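Local coordinates for glucose-6-phosphate isomerase (Chlamydia trachomatis D/UW-3/CX, PDB 6OTU), which catalyses the reversible isomerisation of glucose-6-phosphate to fructose-6-phosphate, at the interface of chains A and B. Numbering follows the deposited sequence. Chains: chain A/B, Glucose-6-phosphate isomerase.

The interface of chains A and B. Residues chain A 157-158, 215, 217, 501; chain B 382, 386.
B:His386 ends the 3-10 helix 383-386, with B:Thr382 just ahead of it after a cis peptide bond, and faces A:Glu217 near the start of helix 216-231, the extended A:Ile157 leading into A:Gly158, which has a positive phi, and A:Lys501 in helix 495-511. The site is a composite active site at the two-fold dimer interface: chain B lends its catalytic histidine to the pocket of chain A, about 9 Å from the proton donor A:Glu355 when measured to the centre of the patch, and the twin contact does the reverse. B:His386 NE2 donates to the carboxylate oxygen A:Glu217 OE1 at 2.7 Å, with 152° at the hydrogen. This bond meets the carboxylate from above its plane, while ring and carboxylate planes stand 63° apart. A:Glu217 OE1 also accepts from the hydroxyl B:Thr382 OG1 at 2.8 Å, through its anti lone pair, the one pointing away from OE2. Two donors from chain B thus grip one oxygen, and a turn about the A:Glu217 CB-CG bond (chi2 93°) directs that oxygen toward them. The pairing probably orients the imidazole and may polarise it, in the manner of a catalytic carboxylate-histidine dyad. Packing fixes the ring further: the A:Ile157 side chain runs at about a right angle to that of B:His386, with CG2 lying 3.8 Å above the ring plane near its rim. A:Ile157 CD1 reaches B:His386 CD2 at 3.4 Å. The methyl A:Thr215 CG2 approaches B:His386 CE1 at 3.7 Å. On the ND1 side the A:Lys501 chain, extended beyond CG, passes with its CE 3.8 Å from B:His386 ND1. Its terminal amine is held within chain A, A:Lys501 NZ donating to the hydroxyl A:Thr215 OG1.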
loop_
_atom_site.group_PDB
_atom_site.type_symbol
_atom_site.label_atom_id
_atom_site.label_comp_id
_atom_site.label_asym_id
_atom_site.label_seq_id
_atom_site.Cartn_x
_atom_site.Cartn_y
_atom_site.Cartn_z
ATOM N N ILE A 157 3.814 16.900 4.263
ATOM C CA ILE A 157 3.573 15.540 4.722
ATOM C C ILE A 157 2.085 15.357 4.970
ATOM O O ILE A 157 1.336 16.327 5.122
ATOM C CB ILE A 157 4.411 15.237 5.997
ATOM C CG1 ILE A 157 4.490 13.725 6.298
ATOM C CG2 ILE A 157 3.911 16.063 7.168
ATOM C CD1 ILE A 157 5.552 13.367 7.373
ATOM N N GLY A 158 1.653 14.091 4.992
ATOM C CA GLY A 158 0.260 13.800 5.312
ATOM C C GLY A 158 -0.687 14.393 4.283
ATOM O O GLY A 158 -0.489 14.247 3.073
ATOM N N THR A 215 4.593 22.007 11.501
ATOM C CA THR A 215 4.903 20.583 11.527
ATOM C C THR A 215 6.410 20.343 11.387
ATOM O O THR A 215 7.084 20.975 10.572
ATOM C CB THR A 215 4.144 19.873 10.416
ATOM O OG1 THR A 215 2.777 20.305 10.432
ATOM C CG2 THR A 215 4.203 18.360 10.612
ATOM N N GLU A 217 8.275 18.026 10.065
ATOM C CA GLU A 217 8.862 17.514 8.830
ATOM C C GLU A 217 9.038 18.598 7.770
ATOM O O GLU A 217 10.168 18.792 7.288
ATOM C CB GLU A 217 8.043 16.329 8.311
ATOM C CG GLU A 217 8.171 15.082 9.140
ATOM C CD GLU A 217 7.083 14.961 10.196
ATOM O OE1 GLU A 217 6.707 13.813 10.523
ATOM O OE2 GLU A 217 6.611 16.003 10.715
ATOM N N LYS A 501 2.242 14.434 16.603
ATOM C CA LYS A 501 3.031 15.657 16.588
ATOM C C LYS A 501 3.494 16.038 17.987
ATOM O O LYS A 501 4.607 16.554 18.151
ATOM C CB LYS A 501 2.233 16.794 15.955
ATOM C CG LYS A 501 1.734 16.471 14.557
ATOM C CD LYS A 501 1.246 17.719 13.877
ATOM C CE LYS A 501 0.819 17.400 12.487
ATOM N NZ LYS A 501 0.595 18.639 11.703
ATOM N N THR B 382 8.158 8.699 8.939
ATOM C CA THR B 382 7.065 9.164 9.805
ATOM C C THR B 382 5.725 9.484 9.092
ATOM O O THR B 382 4.767 9.878 9.767
ATOM C CB THR B 382 7.452 10.469 10.557
ATOM O OG1 THR B 382 7.835 11.475 9.604
ATOM C CG2 THR B 382 8.581 10.264 11.593
ATOM N N HIS B 386 0.923 10.698 10.329
ATOM C CA HIS B 386 0.028 11.785 9.967
ATOM C C HIS B 386 -1.230 11.302 9.271
ATOM O O HIS B 386 -2.065 12.128 8.875
ATOM C CB HIS B 386 0.752 12.798 9.070
ATOM C CG HIS B 386 2.023 13.322 9.662
ATOM N ND1 HIS B 386 2.117 14.576 10.226
ATOM C CD2 HIS B 386 3.245 12.752 9.800
ATOM C CE1 HIS B 386 3.346 14.763 10.677
ATOM N NE2 HIS B 386 4.045 13.666 10.448
#